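Local atomic coordinates of p-nitrophenyl phosphatase (Pho2) (Archaeoglobus fulgidus, PDB entry 3QGM), a protein that probably hydrolyses phosphate esters as a metal-dependent phosphatase of the haloacid dehalogenase superfamily, with a calcium ion bound in the crystal. Residues Asn90-Thr95 / Gly109-Asp114; Arg82-Glu87 / Glu103-Ala108; Asp7-Ile12 / Ala204-Val209. All blocks are in the same frame, centred on the assembly; numbering follows the deposited sequence.

Contact 1. Residues Asn90-Thr95 / Gly109-Asp114; sequences NAKVFT and GLEIVD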
loop_
_atom_site.group_PDB
_atom_site.type_symbol
_atom_site.label_atom_id
_atom_site.label_comp_id
_atom_site.label_asym_id
_atom_site.label_seq_id
_atom_site.Cartn_x
_atom_site.Cartn_y
_atom_site.Cartn_z
ATOM N N ASN A 90 -15.272 -20.865 -15.754
ATOM C CA ASN A 90 -16.355 -20.067 -15.183
ATOM C C ASN A 90 -16.140 -19.715 -13.740
ATOM O O ASN A 90 -17.100 -19.569 -13.008
ATOM C CB ASN A 90 -17.709 -20.771 -15.339
ATOM C CG ASN A 90 -17.879 -21.389 -16.704
ATOM O OD1 ASN A 90 -18.145 -22.587 -16.812
ATOM N ND2 ASN A 90 -17.711 -20.582 -17.769
ATOM N N ALA A 91 -14.903 -19.546 -13.319
ATOM C CA ALA A 91 -14.651 -19.146 -11.926
ATOM C C ALA A 91 -15.318 -17.797 -11.612
ATOM O O ALA A 91 -15.464 -16.946 -12.505
ATOM C CB ALA A 91 -13.149 -19.102 -11.622
ATOM N N LYS A 92 -15.740 -17.649 -10.361
ATOM C CA LYS A 92 -16.330 -16.416 -9.843
ATOM C C LYS A 92 -15.163 -15.541 -9.337
ATOM O O LYS A 92 -14.364 -15.967 -8.499
ATOM C CB LYS A 92 -17.304 -16.688 -8.681
ATOM C CG LYS A 92 -18.569 -17.505 -8.992
ATOM C CD LYS A 92 -19.402 -17.611 -7.662
ATOM C CE LYS A 92 -20.601 -18.500 -7.781
ATOM N NZ LYS A 92 -20.210 -19.682 -8.563
ATOM N N VAL A 93 -15.066 -14.345 -9.890
ATOM C CA VAL A 93 -13.972 -13.442 -9.671
ATOM C C VAL A 93 -14.463 -12.068 -9.188
ATOM O O VAL A 93 -15.547 -11.590 -9.581
ATOM C CB VAL A 93 -13.107 -13.271 -10.965
ATOM C CG1 VAL A 93 -12.661 -14.609 -11.512
ATOM C CG2 VAL A 93 -13.854 -12.511 -12.064
ATOM N N PHE A 94 -13.654 -11.459 -8.322
ATOM C CA PHE A 94 -13.772 -10.058 -7.918
ATOM C C PHE A 94 -12.446 -9.400 -8.281
ATOM O O PHE A 94 -11.358 -9.955 -8.022
ATOM C CB PHE A 94 -14.063 -9.929 -6.433
ATOM C CG PHE A 94 -13.902 -8.527 -5.918
ATOM C CD1 PHE A 94 -14.910 -7.608 -6.071
ATOM C CD2 PHE A 94 -12.714 -8.121 -5.370
ATOM C CE1 PHE A 94 -14.759 -6.317 -5.632
ATOM C CE2 PHE A 94 -12.534 -6.829 -4.949
ATOM C CZ PHE A 94 -13.575 -5.913 -5.086
ATOM N N THR A 95 -12.540 -8.267 -8.952
ATOM C CA THR A 95 -11.370 -7.513 -9.383
ATOM C C THR A 95 -11.355 -6.053 -8.890
ATOM O O THR A 95 -12.409 -5.439 -8.727
ATOM C CB THR A 95 -11.232 -7.548 -10.882
ATOM O OG1 THR A 95 -9.998 -6.954 -11.234
ATOM C CG2 THR A 95 -12.435 -6.772 -11.566
ATOM N N GLY A 109 -14.909 -16.129 -20.136
ATOM C CA GLY A 109 -15.981 -16.982 -19.556
ATOM C C GLY A 109 -16.098 -16.891 -18.028
ATOM O O GLY A 109 -16.869 -17.625 -17.430
ATOM N N LEU A 110 -15.335 -15.994 -17.389
ATOM C CA LEU A 110 -15.412 -15.856 -15.930
ATOM C C LEU A 110 -16.655 -15.067 -15.497
ATOM O O LEU A 110 -17.217 -14.306 -16.263
ATOM C CB LEU A 110 -14.144 -15.228 -15.356
ATOM C CG LEU A 110 -12.853 -15.982 -15.747
ATOM C CD1 LEU A 110 -11.543 -15.216 -15.422
ATOM C CD2 LEU A 110 -12.854 -17.449 -15.202
ATOM N N GLU A 111 -17.066 -15.248 -14.255
ATOM C CA GLU A 111 -18.247 -14.585 -13.723
ATOM C C GLU A 111 -17.837 -13.545 -12.688
ATOM O O GLU A 111 -17.214 -13.899 -11.679
ATOM C CB GLU A 111 -19.152 -15.629 -13.060
ATOM C CG GLU A 111 -20.444 -15.067 -12.460
ATOM C CD GLU A 111 -21.330 -16.117 -11.760
ATOM O OE1 GLU A 111 -21.021 -17.324 -11.807
ATOM O OE2 GLU A 111 -22.333 -15.718 -11.132
ATOM N N ILE A 112 -18.218 -12.288 -12.917
ATOM C CA ILE A 112 -17.869 -11.192 -12.042
ATOM C C ILE A 112 -18.841 -11.100 -10.882
ATOM O O ILE A 112 -20.042 -10.887 -11.079
ATOM C CB ILE A 112 -17.821 -9.843 -12.764
ATOM C CG1 ILE A 112 -16.990 -9.913 -14.057
ATOM C CG2 ILE A 112 -17.233 -8.730 -11.834
ATOM C CD1 ILE A 112 -15.546 -10.244 -13.825
ATOM N N VAL A 113 -18.344 -11.266 -9.655
ATOM C CA VAL A 113 -19.223 -11.265 -8.503
ATOM C C VAL A 113 -18.731 -10.310 -7.411
ATOM O O VAL A 113 -17.663 -9.671 -7.522
ATOM C CB VAL A 113 -19.371 -12.710 -7.953
ATOM C CG1 VAL A 113 -19.990 -13.615 -9.049
ATOM C CG2 VAL A 113 -18.005 -13.267 -7.495
ATOM N N ASP A 114 -19.504 -10.233 -6.338
ATOM C CA ASP A 114 -19.140 -9.399 -5.198
ATOM C C ASP A 114 -17.948 -10.028 -4.508
ATOM O O ASP A 114 -17.688 -11.215 -4.661
ATOM C CB ASP A 114 -20.309 -9.293 -4.217
ATOM C CG ASP A 114 -21.539 -8.699 -4.839
ATOM O OD1 ASP A 114 -21.421 -8.041 -5.896
ATOM O OD2 ASP A 114 -22.634 -8.880 -4.279
#

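Contact 2. Residues Arg82-Glu87 / Glu103-Ala108; sequences RFIARE and EELRLA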
loop_
_atom_site.group_PDB
_atom_site.type_symbol
_atom_site.label_atom_id
_atom_site.label_comp_id
_atom_site.label_asym_id
_atom_site.label_seq_id
_atom_site.Cartn_x
_atom_site.Cartn_y
_atom_site.Cartn_z
ATOM N N ARG A 82 -7.250 -15.622 -19.005
ATOM C CA ARG A 82 -7.086 -16.993 -19.512
ATOM C C ARG A 82 -6.386 -17.952 -18.527
ATOM O O ARG A 82 -6.764 -19.119 -18.434
ATOM C CB ARG A 82 -6.316 -16.975 -20.835
ATOM C CG ARG A 82 -7.009 -16.186 -21.903
ATOM C CD ARG A 82 -8.331 -16.736 -22.384
ATOM N NE ARG A 82 -9.060 -15.673 -23.102
ATOM C CZ ARG A 82 -10.046 -15.856 -23.980
ATOM N NH1 ARG A 82 -10.451 -17.099 -24.327
ATOM N NH2 ARG A 82 -10.610 -14.780 -24.550
ATOM N N PHE A 83 -5.396 -17.460 -17.792
ATOM C CA PHE A 83 -4.791 -18.228 -16.713
ATOM C C PHE A 83 -5.872 -18.731 -15.715
ATOM O O PHE A 83 -5.902 -19.877 -15.325
ATOM C CB PHE A 83 -3.698 -17.385 -15.999
ATOM C CG PHE A 83 -3.042 -18.102 -14.864
ATOM C CD1 PHE A 83 -1.870 -18.815 -15.061
ATOM C CD2 PHE A 83 -3.637 -18.131 -13.611
ATOM C CE1 PHE A 83 -1.289 -19.554 -13.994
ATOM C CE2 PHE A 83 -3.073 -18.831 -12.552
ATOM C CZ PHE A 83 -1.907 -19.561 -12.746
ATOM N N ILE A 84 -6.767 -17.862 -15.290
ATOM C CA ILE A 84 -7.780 -18.268 -14.351
ATOM C C ILE A 84 -8.764 -19.287 -14.945
ATOM O O ILE A 84 -9.131 -20.277 -14.303
ATOM C CB ILE A 84 -8.504 -17.037 -13.800
ATOM C CG1 ILE A 84 -7.462 -16.143 -13.098
ATOM C CG2 ILE A 84 -9.622 -17.464 -12.880
ATOM C CD1 ILE A 84 -7.964 -14.804 -12.490
ATOM N N ALA A 85 -9.217 -18.981 -16.145
ATOM C CA ALA A 85 -10.237 -19.749 -16.842
ATOM C C ALA A 85 -9.772 -21.197 -17.074
ATOM O O ALA A 85 -10.567 -22.162 -16.957
ATOM C CB ALA A 85 -10.523 -19.069 -18.155
ATOM N N ARG A 86 -8.498 -21.345 -17.430
ATOM C CA ARG A 86 -7.893 -22.673 -17.589
ATOM C C ARG A 86 -7.868 -23.431 -16.285
ATOM O O ARG A 86 -8.161 -24.610 -16.234
ATOM C CB ARG A 86 -6.481 -22.551 -18.095
ATOM C CG ARG A 86 -6.479 -22.184 -19.512
ATOM C CD ARG A 86 -5.118 -21.908 -19.950
ATOM N NE ARG A 86 -5.116 -21.200 -21.214
ATOM C CZ ARG A 86 -4.036 -20.626 -21.716
ATOM N NH1 ARG A 86 -2.888 -20.660 -21.041
ATOM N NH2 ARG A 86 -4.105 -20.016 -22.890
ATOM N N GLU A 87 -7.509 -22.719 -15.227
ATOM C CA GLU A 87 -7.489 -23.291 -13.910
ATOM C C GLU A 87 -8.883 -23.677 -13.428
ATOM O O GLU A 87 -9.051 -24.681 -12.765
ATOM C CB GLU A 87 -6.916 -22.246 -12.929
ATOM C CG GLU A 87 -5.819 -22.751 -12.136
ATOM C CD GLU A 87 -5.255 -21.714 -11.192
ATOM O OE1 GLU A 87 -6.012 -20.970 -10.537
ATOM O OE2 GLU A 87 -4.029 -21.700 -11.099
ATOM N N GLU A 103 -13.394 -6.691 -18.917
ATOM C CA GLU A 103 -13.719 -7.185 -20.255
ATOM C C GLU A 103 -13.052 -8.527 -20.523
ATOM O O GLU A 103 -13.720 -9.445 -21.009
ATOM C CB GLU A 103 -13.333 -6.188 -21.339
ATOM C CG GLU A 103 -13.929 -6.507 -22.700
ATOM C CD GLU A 103 -14.516 -5.320 -23.423
ATOM O OE1 GLU A 103 -13.970 -4.204 -23.389
ATOM O OE2 GLU A 103 -15.573 -5.526 -24.008
ATOM N N GLU A 104 -11.732 -8.619 -20.276
ATOM C CA GLU A 104 -10.996 -9.838 -20.603
ATOM C C GLU A 104 -11.430 -10.944 -19.668
ATOM O O GLU A 104 -11.545 -12.099 -20.046
ATOM C CB GLU A 104 -9.475 -9.627 -20.523
ATOM C CG GLU A 104 -8.912 -8.702 -21.619
ATOM C CD GLU A 104 -8.966 -9.332 -23.046
ATOM O OE1 GLU A 104 -9.224 -10.543 -23.157
ATOM O OE2 GLU A 104 -8.712 -8.631 -24.050
ATOM N N LEU A 105 -11.723 -10.593 -18.430
ATOM C CA LEU A 105 -12.274 -11.577 -17.513
ATOM C C LEU A 105 -13.585 -12.173 -18.041
ATOM O O LEU A 105 -13.763 -13.373 -18.014
ATOM C CB LEU A 105 -12.463 -10.989 -16.133
ATOM C CG LEU A 105 -11.201 -10.697 -15.310
ATOM C CD1 LEU A 105 -11.646 -9.875 -14.159
ATOM C CD2 LEU A 105 -10.420 -11.990 -14.817
ATOM N N ARG A 106 -14.510 -11.324 -18.484
ATOM C CA ARG A 106 -15.778 -11.786 -19.061
ATOM C C ARG A 106 -15.558 -12.523 -20.356
ATOM O O ARG A 106 -16.145 -13.578 -20.580
ATOM C CB ARG A 106 -16.771 -10.645 -19.289
ATOM C CG ARG A 106 -17.503 -10.252 -18.042
ATOM C CD ARG A 106 -19.046 -9.995 -18.251
ATOM N NE ARG A 106 -19.700 -9.613 -16.984
ATOM C CZ ARG A 106 -19.534 -8.425 -16.449
ATOM N NH1 ARG A 106 -18.755 -7.560 -17.061
ATOM N NH2 ARG A 106 -20.135 -8.092 -15.320
ATOM N N LEU A 107 -14.656 -12.014 -21.175
ATOM C CA LEU A 107 -14.360 -12.686 -22.448
ATOM C C LEU A 107 -13.798 -14.090 -22.273
ATOM O O LEU A 107 -14.001 -14.936 -23.113
ATOM C CB LEU A 107 -13.401 -11.874 -23.320
ATOM C CG LEU A 107 -13.914 -10.608 -23.984
ATOM C CD1 LEU A 107 -12.732 -9.806 -24.509
ATOM C CD2 LEU A 107 -14.884 -10.913 -25.149
ATOM N N ALA A 108 -13.105 -14.343 -21.168
ATOM C CA ALA A 108 -12.611 -15.692 -20.879
ATOM C C ALA A 108 -13.655 -16.587 -20.228
ATOM O O ALA A 108 -13.332 -17.702 -19.814
ATOM C CB ALA A 108 -11.344 -15.635 -20.033
HETATM O O HOH W 1 -9.978 -13.037 -22.021
HETATM O O HOH W 2 -9.860 -11.823 -25.655
#

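Contact 3. Residues Asp7-Ile12 / Ala204-Val209; sequences DKKGYI and AKDVAV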
loop_
_atom_site.group_PDB
_atom_site.type_symbol
_atom_site.label_atom_id
_atom_site.label_comp_id
_atom_site.label_asym_id
_atom_site.label_seq_id
_atom_site.Cartn_x
_atom_site.Cartn_y
_atom_site.Cartn_z
ATOM N N ASP A 7 20.526 -13.801 -33.577
ATOM C CA ASP A 7 19.619 -14.332 -34.590
ATOM C C ASP A 7 18.787 -15.499 -34.074
ATOM O O ASP A 7 19.322 -16.592 -33.776
ATOM C CB ASP A 7 20.395 -14.771 -35.828
ATOM C CG ASP A 7 19.476 -15.114 -36.978
ATOM O OD1 ASP A 7 19.415 -14.345 -37.971
ATOM O OD2 ASP A 7 18.776 -16.144 -36.869
ATOM N N LYS A 8 17.475 -15.277 -34.017
ATOM C CA LYS A 8 16.565 -16.242 -33.445
ATOM C C LYS A 8 15.406 -16.538 -34.373
ATOM O O LYS A 8 15.096 -15.774 -35.282
ATOM C CB LYS A 8 16.002 -15.726 -32.126
ATOM C CG LYS A 8 16.912 -14.823 -31.292
ATOM C CD LYS A 8 18.171 -15.475 -30.799
ATOM C CE LYS A 8 17.904 -16.685 -29.941
ATOM N NZ LYS A 8 19.094 -17.033 -29.114
ATOM N N LYS A 9 14.752 -17.652 -34.109
ATOM C CA LYS A 9 13.493 -17.988 -34.775
ATOM C C LYS A 9 12.387 -17.017 -34.371
ATOM O O LYS A 9 11.561 -16.620 -35.203
ATOM C CB LYS A 9 13.070 -19.433 -34.451
ATOM C CG LYS A 9 13.801 -20.448 -35.336
ATOM C CD LYS A 9 13.612 -21.912 -34.910
ATOM C CE LYS A 9 14.693 -22.813 -35.619
ATOM N NZ LYS A 9 14.376 -24.269 -35.530
ATOM N N GLY A 10 12.373 -16.634 -33.098
ATOM C CA GLY A 10 11.328 -15.745 -32.579
ATOM C C GLY A 10 11.768 -14.664 -31.615
ATOM O O GLY A 10 12.845 -14.721 -31.021
ATOM N N TYR A 11 10.890 -13.685 -31.456
ATOM C CA TYR A 11 11.150 -12.493 -30.644
ATOM C C TYR A 11 9.922 -12.186 -29.788
ATOM O O TYR A 11 8.818 -12.102 -30.282
ATOM C CB TYR A 11 11.488 -11.311 -31.553
ATOM C CG TYR A 11 12.782 -11.555 -32.271
ATOM C CD1 TYR A 11 13.992 -11.136 -31.721
ATOM C CD2 TYR A 11 12.819 -12.274 -33.449
ATOM C CE1 TYR A 11 15.183 -11.398 -32.340
ATOM C CE2 TYR A 11 14.036 -12.561 -34.071
ATOM C CZ TYR A 11 15.211 -12.123 -33.510
ATOM O OH TYR A 11 16.437 -12.396 -34.112
ATOM N N ILE A 12 10.144 -12.059 -28.496
ATOM C CA ILE A 12 9.141 -11.598 -27.547
ATOM C C ILE A 12 9.463 -10.129 -27.368
ATOM O O ILE A 12 10.532 -9.790 -26.833
ATOM C CB ILE A 12 9.233 -12.333 -26.216
ATOM C CG1 ILE A 12 8.816 -13.787 -26.462
ATOM C CG2 ILE A 12 8.319 -11.635 -25.161
ATOM C CD1 ILE A 12 8.863 -14.707 -25.238
ATOM N N ALA A 204 12.873 -21.550 -25.597
ATOM C CA ALA A 204 13.528 -20.320 -25.220
ATOM C C ALA A 204 14.828 -20.137 -25.972
ATOM O O ALA A 204 15.221 -19.011 -26.281
ATOM C CB ALA A 204 13.797 -20.324 -23.726
ATOM N N LYS A 205 15.511 -21.244 -26.262
ATOM C CA LYS A 205 16.837 -21.185 -26.868
ATOM C C LYS A 205 16.778 -20.534 -28.251
ATOM O O LYS A 205 17.775 -20.006 -28.733
ATOM C CB LYS A 205 17.457 -22.599 -26.949
ATOM C CG LYS A 205 16.859 -23.442 -28.081
ATOM C CD LYS A 205 17.294 -24.904 -28.093
ATOM C CE LYS A 205 16.619 -25.640 -29.258
ATOM N NZ LYS A 205 17.390 -26.854 -29.641
ATOM N N ASP A 206 15.604 -20.577 -28.878
ATOM C CA ASP A 206 15.382 -19.979 -30.184
ATOM C C ASP A 206 14.621 -18.664 -30.099
ATOM O O ASP A 206 14.084 -18.198 -31.104
ATOM C CB ASP A 206 14.581 -20.935 -31.065
ATOM C CG ASP A 206 15.381 -22.098 -31.528
ATOM O OD1 ASP A 206 16.457 -21.876 -32.127
ATOM O OD2 ASP A 206 14.927 -23.235 -31.292
ATOM N N VAL A 207 14.573 -18.056 -28.920
ATOM C CA VAL A 207 13.852 -16.804 -28.764
ATOM C C VAL A 207 14.728 -15.734 -28.078
ATOM O O VAL A 207 15.591 -16.046 -27.237
ATOM C CB VAL A 207 12.528 -17.046 -28.002
ATOM C CG1 VAL A 207 11.794 -15.727 -27.754
ATOM C CG2 VAL A 207 11.612 -18.008 -28.759
ATOM N N ALA A 208 14.554 -14.477 -28.494
ATOM C CA ALA A 208 15.140 -13.345 -27.763
ATOM C C ALA A 208 14.030 -12.442 -27.233
ATOM O O ALA A 208 13.010 -12.268 -27.871
ATOM C CB ALA A 208 16.143 -12.551 -28.629
ATOM N N VAL A 209 14.237 -11.888 -26.046
ATOM C CA VAL A 209 13.253 -11.048 -25.364
ATOM C C VAL A 209 13.778 -9.615 -25.446
ATOM O O VAL A 209 14.905 -9.341 -25.029
ATOM C CB VAL A 209 13.084 -11.547 -23.928
ATOM C CG1 VAL A 209 12.194 -10.558 -23.031
ATOM C CG2 VAL A 209 12.512 -12.954 -23.963
HETATM O O HOH W 3 17.793 -17.552 -26.631
#

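Contact 1. Residues Asn90-Thr95 / Gly109-Asp114
Strand 92-95, helix 99-107 and the short strand 111-112 form a beta-alpha-beta unit, and this contact is where its two parallel strands meet at one edge of a five-stranded sheet, 111-112 being outermost. Asn90 comes first. With CG anti to its own carbonyl carbon, it brings its amide back to Gly109, and Asn90 ND2 donates to Gly109 O at 3.1 Å, almost straight (175°). The oxygen lies in the asparagine's amide plane, whereas the donor stands above the glycine's carbonyl plane. Gly109, at positive phi, is the C-prime residue of the Schellman motif that ends helix 99-107. At Ala91 the ladder begins: Ala91 O takes the N-H of Glu111 at 2.9 Å, while Leu110 CD2 packs against Ala91 N and CB. Lys92 runs beside Glu111 in the same direction; NZ and OE1 remain 4.1 Å apart, too far for a salt bridge, and Lys92 CB rests on Val113 CG2. Lys92 N is bonded to Glu119 OE2. Val93 is gripped twice, its N-H donating to Glu111 O and its O accepting from Val113 N, both at 2.8 Å. On the opposite face from Lys92, Val93 CG1 meets Leu110 CD1, and CG2 presses on Ile112 CD1 at 3.3 Å, a squeezed carbon-carbon contact. Phe94 bonds through its backbone to Tyr120 and Val122 of strand 120-123. Its ring, with CG anti to the backbone N (chi1 168°), ends beside the outgoing chain, where Val113 O lies in the plane of the ring at its edge, 3.7 Å from Phe94 CD1.

Contact 2. Residues Arg82-Glu87 / Glu103-Ala108
Arg82 lays one face of its guanidinium over Ala108, whose CA stands 4.0 Å above the plane near the centre of the group. The side chain gets there by a bend at chi2 (-66°), after which CD and NE run past the alanine methyl, NE lying 3.8 Å from Ala108 CB. Here the arginine lies flat over the residue that follows helix 99-107, and no direct hydrogen bond joins the two segments. Water does the linking. One molecule accepts a weak bond from Arg82 NE and donates to both Glu104 O, at 2.7 Å, and Glu104 OE1; a second takes a weak bond from Arg82 NH2 and donates to the same OE1 at 2.9 Å. Arg82 NH2 and Glu104 OE1 stay 4.7 Å apart, so the attraction between the charges is likely to act through the two waters. With the waters on OE1 and Arg54 N on OE2, the carboxylate is gripped at both oxygens, which limits its rotation. One turn further along helix 76-87, Ala85 CB touches Ala108 CB at 4.0 Å and lies 3.5 Å from Ala108 O; small residues on both sides let the chains come close. Deeper in, Ile84 CD1 and Leu105 CD2 only just meet tip to tip, at 4.4 Å. This is where the two helices pack over the five-stranded sheet: Ile84 reaches down onto Tyr120 and Val122 of strand 120-123 and onto Ile148 of strand 146-149, while Glu87, at the end of helix 76-87, pairs with Arg146 and the hydroxyl of Tyr120.

Contact 3. Residues Asp7-Ile12 / Ala204-Val209
Ile12, Val207 and Val209 make the apolar centre, on one face of the parallel sheet that forms the Rossmann-like core of the haloacid dehalogenase fold. Ile12 CG1 crosses obliquely over Val207 CG1 at 3.8 Å, and its CB touches Val209 CG2; Met193, Ala196 and Leu200 of helix 190-200 cover the isoleucine. Gly10, sharing this face, adds backbone alone. On the other face the ring of Tyr11 comes within 4.0 Å of Ala208 CB through CE1, and Lys8 CG packs on the same methyl. Between the faces runs the ladder: Gly10 N donates to Asp206 O nearly along the C=O axis, Ala208 N to Gly10 O, and Ile12 N to Ala208 O at 2.9 Å. Toward the start of the strands the contact turns polar. Tyr11 OH accepts from Lys8 N at 3.1 Å and also bonds to Pro6 O, so the ring tip pins the incoming chain. Lys8 itself, with chi1 at -32°, away from the staggered position, and then bent at chi2 and chi3, curls over the start of the neighbouring strand. Lys8 NZ forms a weak bond to Lys205 O, a shorter one, 2.9 Å, to a water that can donate to Val207 O, and a salt bridge to Glu227. An alanine here would remove the methylenes over Ala208 and the ammonium that pairs with Glu227, and would probably loosen the start of the strands. Lys9 runs alongside Asp206, with Lys9 NZ 4.4 Å from Asp206 OD2, too far for a salt bridge. Apolar packing and backbone bonds therefore carry the interior, while a lysine charge, likely stabilised by the Glu227 carboxylate, a water and, weakly, one carbonyl, closes the edge.

Overall arrangement
Contacts 1 and 2 are two layers of one region: their centres lie 9 Å apart, and Leu110 joins them, its N probably bonded to Leu105 O (3.1 Å) and its side chain resting on Ile84 and Ala85. Both belong to the smaller parallel sheet and its helices, consistent with the cap domain of this phosphatase family. Contact 3 lies in the core domain, its centre about 35 Å from that of contact 1 and 27 Å from that of contact 2. It is the one nearest the metal: the Val209 side chain is about 10 Å from the calcium ion, which Asp14, Asp16 and Asp212 hold where strands 10-14 and 207-211 end.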